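Local coordinates for protein dihydrofolate reductase, putative (Aspergillus flavus, PDB 6DRS) that probably catalyses the NADPH-dependent reduction of dihydrofolate to tetrahydrofolate, and here binds NADP and an antifolate inhibitor, at residues R64-Y67 / D68-P71; R87-E90 / G91-R95. One frame throughout, in Å; residues are numbered along the deposited sequence.

Contact 1: residues R64-Y67 / D68-P71. With NAP (NADP nicotinamide-adenine-dinucleotide phosphate), chain H; SO4 (sulfate ion), chain C.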
# COMPACT_ATOMS: atom_id res chain seq x y z
N ARG A 64 5.92 -10.13 -5.16
CA ARG A 64 7.13 -9.81 -5.91
C ARG A 64 6.81 -8.93 -7.13
O ARG A 64 7.62 -8.07 -7.50
CB ARG A 64 7.95 -11.08 -6.18
CG ARG A 64 9.31 -10.82 -6.83
CD ARG A 64 9.23 -10.61 -8.34
NE ARG A 64 8.50 -11.75 -8.88
CZ ARG A 64 8.06 -11.85 -10.12
NH1 ARG A 64 8.23 -10.86 -10.98
NH2 ARG A 64 7.43 -12.95 -10.49
N LYS A 65 5.64 -9.11 -7.75
CA LYS A 65 5.32 -8.34 -8.95
C LYS A 65 5.08 -6.87 -8.59
O LYS A 65 5.49 -5.96 -9.33
CB LYS A 65 4.14 -8.96 -9.70
CG LYS A 65 4.51 -10.12 -10.61
CD LYS A 65 3.31 -10.97 -10.96
CE LYS A 65 3.54 -11.93 -12.11
NZ LYS A 65 2.66 -13.11 -11.95
N THR A 66 4.45 -6.64 -7.44
CA THR A 66 4.25 -5.27 -6.97
C THR A 66 5.60 -4.64 -6.62
O THR A 66 5.87 -3.49 -6.99
CB THR A 66 3.27 -5.22 -5.79
OG1 THR A 66 2.01 -5.71 -6.23
CG2 THR A 66 3.11 -3.82 -5.24
N TYR A 67 6.47 -5.41 -5.97
CA TYR A 67 7.84 -4.89 -5.79
C TYR A 67 8.41 -4.44 -7.14
O TYR A 67 8.91 -3.32 -7.26
CB TYR A 67 8.75 -5.90 -5.10
CG TYR A 67 10.15 -5.38 -4.89
CD1 TYR A 67 10.44 -4.51 -3.84
CD2 TYR A 67 11.19 -5.75 -5.73
CE1 TYR A 67 11.73 -4.03 -3.63
CE2 TYR A 67 12.48 -5.26 -5.55
CZ TYR A 67 12.75 -4.41 -4.48
OH TYR A 67 14.03 -3.95 -4.28
N ASP A 68 8.30 -5.29 -8.16
CA ASP A 68 8.89 -5.01 -9.49
C ASP A 68 8.20 -3.81 -10.14
O ASP A 68 8.84 -3.09 -10.89
CB ASP A 68 8.86 -6.26 -10.38
CG ASP A 68 9.91 -7.29 -9.99
OD1 ASP A 68 10.80 -6.93 -9.20
OD2 ASP A 68 9.82 -8.44 -10.48
N SER A 69 6.93 -3.58 -9.83
CA SER A 69 6.16 -2.49 -10.42
C SER A 69 6.71 -1.12 -10.02
O SER A 69 6.47 -0.15 -10.75
CB SER A 69 4.70 -2.58 -10.09
OG SER A 69 4.46 -2.20 -8.75
N VAL A 70 7.40 -1.04 -8.88
CA VAL A 70 8.03 0.23 -8.49
C VAL A 70 9.30 0.39 -9.33
O VAL A 70 10.07 -0.55 -9.41
CB VAL A 70 8.41 0.25 -7.00
CG1 VAL A 70 8.74 1.66 -6.55
CG2 VAL A 70 7.32 -0.35 -6.13
N PRO A 71 9.54 1.58 -9.89
CA PRO A 71 10.77 1.85 -10.66
C PRO A 71 12.02 1.54 -9.83
O PRO A 71 12.00 1.75 -8.61
CB PRO A 71 10.72 3.35 -11.00
CG PRO A 71 9.27 3.74 -10.81
CD PRO A 71 8.74 2.81 -9.74
PA NAP H . 1.35 -9.62 -6.75
O1A NAP H . 1.91 -8.24 -6.52
O2A NAP H . 0.31 -10.32 -5.95
O5B NAP H . 2.61 -10.63 -6.91
C5B NAP H . 2.50 -11.98 -7.41
C4B NAP H . 3.81 -12.64 -7.04
O4B NAP H . 3.91 -12.71 -5.62
C3B NAP H . 3.93 -14.08 -7.50
O3B NAP H . 4.42 -14.14 -8.85
C2B NAP H . 4.93 -14.64 -6.51
O2B NAP H . 6.23 -14.13 -6.78
C1B NAP H . 4.55 -13.94 -5.22
N9A NAP H . 3.58 -14.71 -4.46
C8A NAP H . 2.26 -14.52 -4.63
N7A NAP H . 1.58 -15.35 -3.81
C5A NAP H . 2.47 -16.08 -3.11
C6A NAP H . 2.39 -17.15 -2.08
N6A NAP H . 1.17 -17.53 -1.67
N1A NAP H . 3.51 -17.69 -1.57
C2A NAP H . 4.71 -17.25 -2.01
N3A NAP H . 4.85 -16.28 -2.95
C4A NAP H . 3.80 -15.66 -3.54
O3 NAP H . 0.96 -9.62 -8.34
PN NAP H . -0.47 -9.33 -9.06
O1N NAP H . -1.60 -9.90 -8.30
O2N NAP H . -0.19 -9.76 -10.48
O5D NAP H . -0.54 -7.73 -9.02
C5D NAP H . 0.45 -6.95 -9.63
C4D NAP H . -0.36 -5.89 -10.34
O4D NAP H . -1.22 -5.27 -9.37
C3D NAP H . 0.44 -4.79 -11.00
O3D NAP H . -0.29 -4.40 -12.20
C2D NAP H . 0.39 -3.69 -9.97
O2D NAP H . 0.55 -2.44 -10.58
C1D NAP H . -0.99 -3.86 -9.37
N1N NAP H . -1.10 -3.29 -8.01
C2N NAP H . -1.99 -2.28 -7.81
C3N NAP H . -2.13 -1.67 -6.55
C7N NAP H . -3.15 -0.55 -6.36
O7N NAP H . -3.38 -0.08 -5.24
N7N NAP H . -3.80 -0.09 -7.45
C4N NAP H . -1.30 -2.10 -5.50
C5N NAP H . -0.39 -3.13 -5.75
C6N NAP H . -0.29 -3.71 -7.01
P2B NAP H . 7.30 -14.97 -7.63
O1X NAP H . 6.74 -15.04 -9.05
O2X NAP H . 8.50 -14.05 -7.64
O3X NAP H . 7.25 -16.26 -6.86
S SO4 C . 6.91 -12.28 -14.07
O1 SO4 C . 6.06 -11.73 -15.15
O2 SO4 C . 6.81 -11.31 -12.95
O3 SO4 C . 6.44 -13.64 -13.68
O4 SO4 C . 8.32 -12.37 -14.54

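Contact 2: residues R87-E90 / G91-R95. With NAP (NADP nicotinamide-adenine-dinucleotide phosphate), chain H.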
# COMPACT_ATOMS: atom_id res chain seq x y z
N ARG A 87 8.13 -16.99 -4.25
CA ARG A 87 8.37 -18.43 -4.18
C ARG A 87 9.83 -18.74 -4.54
O ARG A 87 10.23 -19.89 -4.53
CB ARG A 87 7.40 -19.18 -5.09
CG ARG A 87 5.98 -19.22 -4.54
CD ARG A 87 5.07 -20.16 -5.30
NE ARG A 87 3.73 -20.10 -4.73
CZ ARG A 87 2.78 -19.25 -5.12
NH1 ARG A 87 2.99 -18.43 -6.15
NH2 ARG A 87 1.64 -19.21 -4.46
N ASP A 88 10.62 -17.72 -4.87
CA ASP A 88 12.03 -17.93 -5.10
C ASP A 88 12.85 -17.01 -4.18
O ASP A 88 13.49 -16.02 -4.64
CB ASP A 88 12.37 -17.82 -6.59
CG ASP A 88 13.87 -17.73 -6.83
OD1 ASP A 88 14.62 -18.40 -6.09
OD2 ASP A 88 14.30 -16.97 -7.72
N VAL A 89 12.86 -17.35 -2.88
CA VAL A 89 13.50 -16.50 -1.85
C VAL A 89 14.97 -16.29 -2.22
O VAL A 89 15.48 -15.16 -2.16
CB VAL A 89 13.34 -17.06 -0.42
CG1 VAL A 89 14.20 -16.28 0.58
CG2 VAL A 89 11.89 -17.03 0.02
N GLU A 90 15.60 -17.39 -2.64
CA GLU A 90 17.05 -17.44 -2.88
C GLU A 90 17.42 -16.40 -3.95
O GLU A 90 18.26 -15.53 -3.69
CB GLU A 90 17.51 -18.85 -3.28
CG GLU A 90 16.96 -19.97 -2.39
CD GLU A 90 15.55 -20.48 -2.68
OE1 GLU A 90 14.70 -19.70 -3.16
OE2 GLU A 90 15.28 -21.67 -2.40
N GLY A 91 16.79 -16.50 -5.12
CA GLY A 91 17.13 -15.64 -6.25
C GLY A 91 16.74 -14.20 -5.99
O GLY A 91 17.52 -13.27 -6.27
N VAL A 92 15.54 -14.00 -5.44
CA VAL A 92 14.98 -12.65 -5.24
C VAL A 92 15.75 -11.92 -4.11
O VAL A 92 16.13 -10.74 -4.26
CB VAL A 92 13.46 -12.74 -4.99
CG1 VAL A 92 12.84 -11.39 -4.64
CG2 VAL A 92 12.75 -13.34 -6.19
N SER A 93 16.03 -12.64 -3.01
CA SER A 93 16.97 -12.17 -1.95
C SER A 93 18.20 -11.48 -2.55
O SER A 93 18.46 -10.33 -2.22
CB SER A 93 17.40 -13.30 -1.07
OG SER A 93 16.32 -13.71 -0.26
N LYS A 94 18.94 -12.18 -3.42
CA LYS A 94 20.19 -11.60 -3.94
C LYS A 94 19.91 -10.26 -4.63
O LYS A 94 20.67 -9.28 -4.46
CB LYS A 94 20.90 -12.50 -4.95
CG LYS A 94 21.36 -13.86 -4.45
CD LYS A 94 22.78 -14.20 -4.93
CE LYS A 94 22.97 -15.60 -5.49
NZ LYS A 94 22.12 -16.60 -4.81
N ARG A 95 18.83 -10.22 -5.41
CA ARG A 95 18.56 -9.01 -6.20
C ARG A 95 18.07 -7.88 -5.26
O ARG A 95 18.41 -6.71 -5.46
CB ARG A 95 17.58 -9.33 -7.33
CG ARG A 95 17.13 -8.12 -8.15
CD ARG A 95 16.20 -8.50 -9.29
NE ARG A 95 14.91 -9.03 -8.87
CZ ARG A 95 13.82 -8.29 -8.73
NH1 ARG A 95 13.89 -6.98 -8.90
NH2 ARG A 95 12.67 -8.87 -8.46
PA NAP H . 1.35 -9.62 -6.75
O1A NAP H . 1.91 -8.24 -6.52
O2A NAP H . 0.31 -10.32 -5.95
O5B NAP H . 2.61 -10.63 -6.91
C5B NAP H . 2.50 -11.98 -7.41
C4B NAP H . 3.81 -12.64 -7.04
O4B NAP H . 3.91 -12.71 -5.62
C3B NAP H . 3.93 -14.08 -7.50
O3B NAP H . 4.42 -14.14 -8.85
C2B NAP H . 4.93 -14.64 -6.51
O2B NAP H . 6.23 -14.13 -6.78
C1B NAP H . 4.55 -13.94 -5.22
N9A NAP H . 3.58 -14.71 -4.46
C8A NAP H . 2.26 -14.52 -4.63
N7A NAP H . 1.58 -15.35 -3.81
C5A NAP H . 2.47 -16.08 -3.11
C6A NAP H . 2.39 -17.15 -2.08
N6A NAP H . 1.17 -17.53 -1.67
N1A NAP H . 3.51 -17.69 -1.57
C2A NAP H . 4.71 -17.25 -2.01
N3A NAP H . 4.85 -16.28 -2.95
C4A NAP H . 3.80 -15.66 -3.54
O3 NAP H . 0.96 -9.62 -8.34
PN NAP H . -0.47 -9.33 -9.06
O1N NAP H . -1.60 -9.90 -8.30
O2N NAP H . -0.19 -9.76 -10.48
O5D NAP H . -0.54 -7.73 -9.02
C5D NAP H . 0.45 -6.95 -9.63
C4D NAP H . -0.36 -5.89 -10.34
O4D NAP H . -1.22 -5.27 -9.37
C3D NAP H . 0.44 -4.79 -11.00
O3D NAP H . -0.29 -4.40 -12.20
C2D NAP H . 0.39 -3.69 -9.97
O2D NAP H . 0.55 -2.44 -10.58
C1D NAP H . -0.99 -3.86 -9.37
N1N NAP H . -1.10 -3.29 -8.01
C2N NAP H . -1.99 -2.28 -7.81
C3N NAP H . -2.13 -1.67 -6.55
C7N NAP H . -3.15 -0.55 -6.36
O7N NAP H . -3.38 -0.08 -5.24
N7N NAP H . -3.80 -0.09 -7.45
C4N NAP H . -1.30 -2.10 -5.50
C5N NAP H . -0.39 -3.13 -5.75
C6N NAP H . -0.29 -3.71 -7.01
P2B NAP H . 7.30 -14.97 -7.63
O1X NAP H . 6.74 -15.04 -9.05
O2X NAP H . 8.50 -14.05 -7.64
O3X NAP H . 7.25 -16.26 -6.86

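Contact 1: residues R64-Y67 / D68-P71
Arg64 and Asp68, one helical turn apart, are joined by a salt bridge in which Arg64 NH1 lies 2.9 Å from Asp68 OD2. The carboxylate oxygen sits at the guanidinium edge, in its plane, and is met on its anti side, somewhat out of the carboxylate plane. The two planes are turned 53° apart. The other oxygen, Asp68 OD1, forms a salt bridge with Arg95 of helix 89-116. The Arg64 chain leaves with CG anti to the backbone N (chi1 -174°), then bends at its next two torsions. This bend carries the guanidinium to the 2'-phosphate of NADP. There Arg64 NE and NH2 donate hydrogen bonds to NAP O2X and NAP O1X, each 2.6 Å. A sulfate, probably from the crystallisation liquor, lies at the NH1/NH2 edge, where NH1 is its main donor. Lys65 CG lies over one guanidinium face, toward its rim.

Thr66 OG1 donates a hydrogen bond to NAP O1A of the cofactor diphosphate, 2.5 Å. Its CG2 lies against the nicotinamide ring, and its side chain also touches the inhibitor. Ser69 OG turns back to Thr66 O at 2.6 Å, in the carbonyl plane and on a lone pair. The backbone bond from Ser69 N to Lys65 O is 2.8 Å long.

The short helix 64-69 belongs to a beta-alpha-beta unit between the parallel strands 57-63 and 81-85. Tyr67 packs on Ile84 of strand 81-85 and on Val96 of helix 89-116, and its hydroxyl bonds Glu99 of that helix.

Contact 2: residues R87-E90 / G91-R95
Asp88 caps the first turn of helix 89-116 as its N-cap residue. The capping bond runs from Gly91 N to Asp88 OD1, 3.0 Å long and fairly straight at 161°. The amide comes from above the carboxylate plane, 44° out of it. The aspartate has CG anti to the backbone N (chi1 168°), which brings the carboxylate round to the start of the helix. Asp88 N in turn bonds Thr86 OG1.

Among the backbone bonds, Val92 N meets Asp88 O at 3.0 Å, nearly in line with the C=O. The link from Lys94 N to Glu90 O is weak, at 3.4 Å.

Van der Waals contacts across the turn set methyls against oxygens: Val92 CG2 on Asp88 O, Val89 CG1 on Ser93 OG (3.4 Å). Val89, Val92 and Ser93 all touch Val131 of strand 128-132.

The cofactor is met just before the helix. Arg87 extends from CG to NE and lays one guanidinium face over the adenine, with NAP C5A 3.3 Å above the plane, offset toward the rim. Its backbone also holds the 2'-phosphate: Arg87 N donates to NAP O3X across 2.8 Å.

Contact 1 is partly buried, its centre about 12 Å from the centre of the chain, whereas contact 2 is a surface contact, its centre about 22 Å from it. Their own centres are about 14 Å apart, and they lie on different helices, 64-69 and 89-116. Arg95 joins them: its NH2 forms a 2.8 Å salt bridge with Asp68 OD1, so Asp68 pairs with two arginines. Arg64 CG also packs against Val92 CG1. Both contacts grip the 2'-phosphate of NADP, but differently. Contact 1 uses a guanidinium and adds the diphosphate and nicotinamide; contact 2 uses a backbone amide and adds the adenine face. Charge pairing marks the first, helix capping the second.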